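Local coordinates for protein transcriptional regulator (LacI family) (PDB 3G85) that probably binds DNA as a transcription factor of the LacI family, with a periplasmic-binding-protein-like region that in relatives senses small-molecule effectors, at residues 11-23 / 43-57. Residues are numbered along the deposited sequence; the frame is centred on the assembly and turned at random.
Sequences KPTIALYWSSDIS and YNYNVVICPYKTDCL
Ser-20 and Thr-54 meet where strands 13-19 and 46-52 run out: Thr-54 N donates to Ser-20 OG at 2.9 Å. That hydroxyl sits between its own backbone N and carbonyl carbon (chi1 68°), which carries it across to the 53-56 turn. Just before it the ladder ends in a weak bond from Ser-20 N to Tyr-52 O. Upstream, every second residue of 14-18 uses both backbone N and O on the partner strand. Leu-16 is typical, its N reaching Val-48 O at 2.8 Å while its O takes Cys-50 N; the odd residues Thr-13, Ala-15 and Tyr-17 make their backbone hydrogen bonds with residues 70-75, on and just beyond strand 71-74. This is a right-handed beta-alpha-beta crossover through helix 27-40, with 46-52 as the edge strand of the parallel sheet, the Rossmann-like layout of LacI-family effector domains. At the other end the extended Lys-11 chain brings NZ to Tyr-43 O, 2.8 Å away and in the carbonyl plane. Ile-14 CD1 lies over one face of the Tyr-45 ring, 4.0 Å from its centroid. The Tyr-17 ring is sandwiched between Cys-50 SG on one face and Leu-57 CD1 on the other, with Tyr-52 CD1 at its edge. Ser-19 CA covers a face of the Tyr-52 ring, whose OH shares a water with Tyr-17 O and Ser-19 N. Ser-19 OG donates to Asp-21 OD1 at 2.6 Å, from above the carboxylate plane, and accepts from a second water, which itself takes the hydrogen of Asp-55 N; Asn-76 gives Asp-21 OD1 another hydrogen bond.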
loop_
_atom_site.group_PDB
_atom_site.type_symbol
_atom_site.label_atom_id
_atom_site.label_comp_id
_atom_site.label_asym_id
_atom_site.label_seq_id
_atom_site.Cartn_x
_atom_site.Cartn_y
_atom_site.Cartn_z
ATOM N N LYS A 11 -8.932 -28.525 -10.566
ATOM C CA LYS A 11 -9.227 -27.287 -9.761
ATOM C C LYS A 11 -9.045 -26.040 -10.625
ATOM O O LYS A 11 -8.128 -25.992 -11.445
ATOM C CB LYS A 11 -8.274 -27.171 -8.573
ATOM C CG LYS A 11 -8.634 -27.946 -7.341
ATOM C CD LYS A 11 -7.517 -27.776 -6.342
ATOM C CE LYS A 11 -7.733 -28.698 -5.172
ATOM N NZ LYS A 11 -6.708 -28.485 -4.142
ATOM N N PRO A 12 -9.899 -25.019 -10.436
ATOM C CA PRO A 12 -9.686 -23.779 -11.219
ATOM C C PRO A 12 -8.448 -23.030 -10.701
ATOM O O PRO A 12 -8.109 -23.165 -9.530
ATOM C CB PRO A 12 -10.930 -22.951 -10.937
ATOM C CG PRO A 12 -11.849 -23.820 -10.047
ATOM C CD PRO A 12 -11.036 -24.930 -9.501
ATOM N N THR A 13 -7.797 -22.247 -11.557
ATOM C CA THR A 13 -6.608 -21.509 -11.133
ATOM C C THR A 13 -6.831 -20.000 -11.201
ATOM O O THR A 13 -7.272 -19.472 -12.241
ATOM C CB THR A 13 -5.361 -21.870 -11.986
ATOM O OG1 THR A 13 -5.145 -23.283 -11.910
ATOM C CG2 THR A 13 -4.114 -21.148 -11.465
ATOM N N ILE A 14 -6.473 -19.331 -10.110
ATOM C CA ILE A 14 -6.485 -17.872 -10.035
ATOM C C ILE A 14 -5.030 -17.356 -10.099
ATOM O O ILE A 14 -4.185 -17.779 -9.293
ATOM C CB ILE A 14 -7.078 -17.391 -8.701
ATOM C CG1 ILE A 14 -8.518 -17.927 -8.517
ATOM C CG2 ILE A 14 -7.041 -15.838 -8.589
ATOM C CD1 ILE A 14 -9.017 -17.790 -7.094
ATOM N N ALA A 15 -4.764 -16.425 -11.006
ATOM C CA ALA A 15 -3.423 -15.851 -11.134
ATOM C C ALA A 15 -3.352 -14.486 -10.436
ATOM O O ALA A 15 -4.228 -13.623 -10.635
ATOM C CB ALA A 15 -3.023 -15.725 -12.605
ATOM N N LEU A 16 -2.298 -14.303 -9.643
ATOM C CA LEU A 16 -1.973 -13.000 -9.109
ATOM C C LEU A 16 -0.876 -12.431 -9.999
ATOM O O LEU A 16 0.265 -12.916 -9.957
ATOM C CB LEU A 16 -1.485 -13.102 -7.675
ATOM C CG LEU A 16 -1.019 -11.812 -7.004
ATOM C CD1 LEU A 16 -2.182 -10.802 -6.857
ATOM C CD2 LEU A 16 -0.389 -12.146 -5.670
ATOM N N TYR A 17 -1.230 -11.430 -10.806
ATOM C CA TYR A 17 -0.220 -10.743 -11.614
ATOM C C TYR A 17 0.511 -9.692 -10.772
ATOM O O TYR A 17 -0.130 -8.808 -10.230
ATOM C CB TYR A 17 -0.875 -10.114 -12.825
ATOM C CG TYR A 17 -1.162 -11.159 -13.858
ATOM C CD1 TYR A 17 -0.167 -11.563 -14.742
ATOM C CD2 TYR A 17 -2.410 -11.808 -13.897
ATOM C CE1 TYR A 17 -0.399 -12.547 -15.685
ATOM C CE2 TYR A 17 -2.673 -12.817 -14.839
ATOM C CZ TYR A 17 -1.640 -13.190 -15.726
ATOM O OH TYR A 17 -1.850 -14.170 -16.665
ATOM N N TRP A 18 1.847 -9.805 -10.729
ATOM C CA TRP A 18 2.699 -9.044 -9.814
ATOM C C TRP A 18 3.695 -8.177 -10.594
ATOM O O TRP A 18 4.733 -8.673 -11.083
ATOM C CB TRP A 18 3.481 -10.009 -8.894
ATOM C CG TRP A 18 4.180 -9.272 -7.790
ATOM C CD1 TRP A 18 5.490 -8.889 -7.742
ATOM C CD2 TRP A 18 3.584 -8.847 -6.548
ATOM N NE1 TRP A 18 5.743 -8.223 -6.549
ATOM C CE2 TRP A 18 4.575 -8.160 -5.823
ATOM C CE3 TRP A 18 2.277 -8.921 -6.018
ATOM C CZ2 TRP A 18 4.334 -7.636 -4.543
ATOM C CZ3 TRP A 18 2.027 -8.344 -4.759
ATOM C CH2 TRP A 18 3.060 -7.709 -4.042
ATOM N N SER A 19 3.354 -6.904 -10.731
ATOM C CA SER A 19 4.196 -5.935 -11.459
ATOM C C SER A 19 5.607 -5.775 -10.832
ATOM O O SER A 19 5.773 -5.755 -9.599
ATOM C CB SER A 19 3.476 -4.596 -11.487
ATOM O OG SER A 19 4.221 -3.677 -12.257
ATOM N N SER A 20 6.617 -5.648 -11.685
ATOM C CA SER A 20 7.998 -5.471 -11.212
ATOM C C SER A 20 8.223 -4.134 -10.462
ATOM O O SER A 20 9.226 -3.973 -9.758
ATOM C CB SER A 20 8.969 -5.628 -12.414
ATOM O OG SER A 20 8.785 -4.550 -13.305
ATOM N N ASP A 21 7.336 -3.162 -10.607
ATOM C CA ASP A 21 7.553 -1.899 -9.866
ATOM C C ASP A 21 7.210 -2.006 -8.360
ATOM O O ASP A 21 7.605 -1.145 -7.577
ATOM C CB ASP A 21 6.864 -0.699 -10.525
ATOM C CG ASP A 21 5.352 -0.845 -10.610
ATOM O OD1 ASP A 21 4.809 -1.950 -10.389
ATOM O OD2 ASP A 21 4.694 0.181 -10.904
ATOM N N ILE A 22 6.483 -3.063 -7.976
ATOM C CA ILE A 22 6.070 -3.233 -6.605
ATOM C C ILE A 22 7.280 -3.662 -5.763
ATOM O O ILE A 22 8.067 -4.526 -6.180
ATOM C CB ILE A 22 4.952 -4.278 -6.442
ATOM C CG1 ILE A 22 3.750 -3.967 -7.383
ATOM C CG2 ILE A 22 4.531 -4.319 -4.963
ATOM C CD1 ILE A 22 2.779 -5.158 -7.599
ATOM N N SER A 23 7.403 -3.068 -4.581
ATOM C CA SER A 23 8.366 -3.522 -3.593
ATOM C C SER A 23 8.177 -5.025 -3.361
ATOM O O SER A 23 7.095 -5.459 -2.958
ATOM C CB SER A 23 8.151 -2.758 -2.290
ATOM O OG SER A 23 9.000 -3.279 -1.285
ATOM N N TYR A 43 -8.863 -25.450 -0.008
ATOM C CA TYR A 43 -8.071 -25.425 -1.239
ATOM C C TYR A 43 -8.878 -25.731 -2.486
ATOM O O TYR A 43 -8.453 -26.522 -3.318
ATOM C CB TYR A 43 -6.881 -26.395 -1.123
ATOM C CG TYR A 43 -5.986 -26.039 0.040
ATOM C CD1 TYR A 43 -4.944 -25.114 -0.120
ATOM C CD2 TYR A 43 -6.203 -26.588 1.306
ATOM C CE1 TYR A 43 -4.135 -24.759 0.944
ATOM C CE2 TYR A 43 -5.402 -26.237 2.381
ATOM C CZ TYR A 43 -4.362 -25.322 2.184
ATOM O OH TYR A 43 -3.557 -24.962 3.235
ATOM N N ASN A 44 -10.038 -25.094 -2.630
ATOM C CA ASN A 44 -10.847 -25.319 -3.818
ATOM C C ASN A 44 -10.329 -24.613 -5.074
ATOM O O ASN A 44 -10.829 -24.857 -6.182
ATOM C CB ASN A 44 -12.321 -24.998 -3.543
ATOM C CG ASN A 44 -12.585 -23.514 -3.342
ATOM O OD1 ASN A 44 -11.795 -22.777 -2.708
ATOM N ND2 ASN A 44 -13.737 -23.066 -3.852
ATOM N N TYR A 45 -9.323 -23.748 -4.897
ATOM C CA TYR A 45 -8.609 -23.094 -6.019
ATOM C C TYR A 45 -7.105 -23.303 -5.892
ATOM O O TYR A 45 -6.566 -23.306 -4.778
ATOM C CB TYR A 45 -8.883 -21.563 -6.048
ATOM C CG TYR A 45 -10.277 -21.190 -6.472
ATOM C CD1 TYR A 45 -10.616 -21.087 -7.824
ATOM C CD2 TYR A 45 -11.266 -20.968 -5.531
ATOM C CE1 TYR A 45 -11.906 -20.752 -8.223
ATOM C CE2 TYR A 45 -12.556 -20.638 -5.912
ATOM C CZ TYR A 45 -12.873 -20.544 -7.257
ATOM O OH TYR A 45 -14.161 -20.221 -7.623
ATOM N N ASN A 46 -6.445 -23.471 -7.032
ATOM C CA ASN A 46 -5.020 -23.234 -7.142
ATOM C C ASN A 46 -4.822 -21.727 -7.336
ATOM O O ASN A 46 -5.601 -21.065 -8.036
ATOM C CB ASN A 46 -4.412 -23.917 -8.373
ATOM C CG ASN A 46 -4.550 -25.422 -8.359
ATOM O OD1 ASN A 46 -5.007 -26.019 -9.357
ATOM N ND2 ASN A 46 -4.151 -26.048 -7.256
ATOM N N VAL A 47 -3.769 -21.210 -6.722
ATOM C CA VAL A 47 -3.303 -19.856 -6.981
ATOM C C VAL A 47 -1.889 -19.947 -7.557
ATOM O O VAL A 47 -1.093 -20.821 -7.192
ATOM C CB VAL A 47 -3.300 -18.998 -5.672
ATOM C CG1 VAL A 47 -2.504 -17.690 -5.871
ATOM C CG2 VAL A 47 -4.732 -18.679 -5.233
ATOM N N VAL A 48 -1.584 -19.026 -8.451
ATOM C CA VAL A 48 -0.312 -18.966 -9.124
ATOM C C VAL A 48 0.077 -17.489 -9.054
ATOM O O VAL A 48 -0.813 -16.637 -9.066
ATOM C CB VAL A 48 -0.582 -19.469 -10.544
ATOM C CG1 VAL A 48 0.239 -18.801 -11.554
ATOM C CG2 VAL A 48 -0.453 -20.994 -10.570
ATOM N N ILE A 49 1.366 -17.181 -8.846
ATOM C CA ILE A 49 1.837 -15.798 -8.895
ATOM C C ILE A 49 2.644 -15.620 -10.198
ATOM O O ILE A 49 3.569 -16.400 -10.469
ATOM C CB ILE A 49 2.673 -15.438 -7.636
ATOM C CG1 ILE A 49 1.856 -15.637 -6.341
ATOM C CG2 ILE A 49 3.233 -14.003 -7.718
ATOM C CD1 ILE A 49 2.771 -15.714 -5.099
ATOM N N CYS A 50 2.265 -14.618 -10.990
ATOM C CA CYS A 50 2.863 -14.310 -12.285
ATOM C C CYS A 50 3.539 -12.931 -12.244
ATOM O O CYS A 50 2.903 -11.887 -12.520
ATOM C CB CYS A 50 1.792 -14.336 -13.382
ATOM S SG CYS A 50 0.937 -15.908 -13.522
ATOM N N PRO A 51 4.845 -12.917 -11.926
ATOM C CA PRO A 51 5.636 -11.682 -12.017
ATOM C C PRO A 51 5.639 -11.236 -13.477
ATOM O O PRO A 51 5.790 -12.078 -14.381
ATOM C CB PRO A 51 7.042 -12.147 -11.599
ATOM C CG PRO A 51 6.838 -13.387 -10.803
ATOM C CD PRO A 51 5.675 -14.067 -11.494
ATOM N N TYR A 52 5.411 -9.966 -13.720
ATOM C CA TYR A 52 5.575 -9.413 -15.048
ATOM C C TYR A 52 6.203 -8.036 -14.962
ATOM O O TYR A 52 6.159 -7.373 -13.927
ATOM C CB TYR A 52 4.219 -9.362 -15.759
ATOM C CG TYR A 52 3.278 -8.340 -15.182
ATOM C CD1 TYR A 52 2.485 -8.648 -14.073
ATOM C CD2 TYR A 52 3.141 -7.070 -15.767
ATOM C CE1 TYR A 52 1.613 -7.679 -13.532
ATOM C CE2 TYR A 52 2.289 -6.115 -15.231
ATOM C CZ TYR A 52 1.512 -6.433 -14.118
ATOM O OH TYR A 52 0.624 -5.501 -13.572
ATOM N N LYS A 53 6.800 -7.594 -16.061
ATOM C CA LYS A 53 7.494 -6.323 -16.076
ATOM C C LYS A 53 6.503 -5.168 -16.145
ATOM O O LYS A 53 5.501 -5.267 -16.823
ATOM C CB LYS A 53 8.465 -6.319 -17.271
ATOM C CG LYS A 53 9.352 -5.120 -17.415
ATOM C CD LYS A 53 10.352 -5.447 -18.563
ATOM C CE LYS A 53 10.943 -4.207 -19.220
ATOM N NZ LYS A 53 11.411 -3.194 -18.212
ATOM N N THR A 54 6.769 -4.091 -15.409
ATOM C CA THR A 54 5.918 -2.896 -15.442
ATOM C C THR A 54 5.473 -2.578 -16.880
ATOM O O THR A 54 6.286 -2.624 -17.799
ATOM C CB THR A 54 6.682 -1.669 -14.891
ATOM O OG1 THR A 54 7.091 -1.938 -13.541
ATOM C CG2 THR A 54 5.811 -0.422 -14.921
ATOM N N ASP A 55 4.190 -2.277 -17.064
ATOM C CA ASP A 55 3.630 -1.936 -18.382
ATOM C C ASP A 55 3.499 -3.090 -19.373
ATOM O O ASP A 55 3.149 -2.868 -20.551
ATOM C CB ASP A 55 4.379 -0.748 -19.022
ATOM C CG ASP A 55 4.135 0.568 -18.291
ATOM O OD1 ASP A 55 3.083 0.737 -17.618
ATOM O OD2 ASP A 55 4.997 1.453 -18.387
ATOM N N CYS A 56 3.749 -4.325 -18.931
ATOM C CA CYS A 56 3.677 -5.439 -19.850
ATOM C C CYS A 56 2.504 -6.390 -19.595
ATOM O O CYS A 56 2.481 -7.486 -20.131
ATOM C CB CYS A 56 4.990 -6.216 -19.848
ATOM S SG CYS A 56 6.402 -5.215 -20.384
ATOM N N LEU A 57 1.515 -5.960 -18.822
ATOM C CA LEU A 57 0.419 -6.863 -18.482
ATOM C C LEU A 57 -0.267 -7.306 -19.765
ATOM O O LEU A 57 -0.568 -8.488 -19.938
ATOM C CB LEU A 57 -0.599 -6.215 -17.542
ATOM C CG LEU A 57 -1.767 -7.146 -17.147
ATOM C CD1 LEU A 57 -1.280 -8.384 -16.440
ATOM C CD2 LEU A 57 -2.794 -6.377 -16.289
HETATM O O HOH W 1 0.578 -5.950 -10.746
HETATM O O HOH W 2 2.919 -2.260 -14.089
#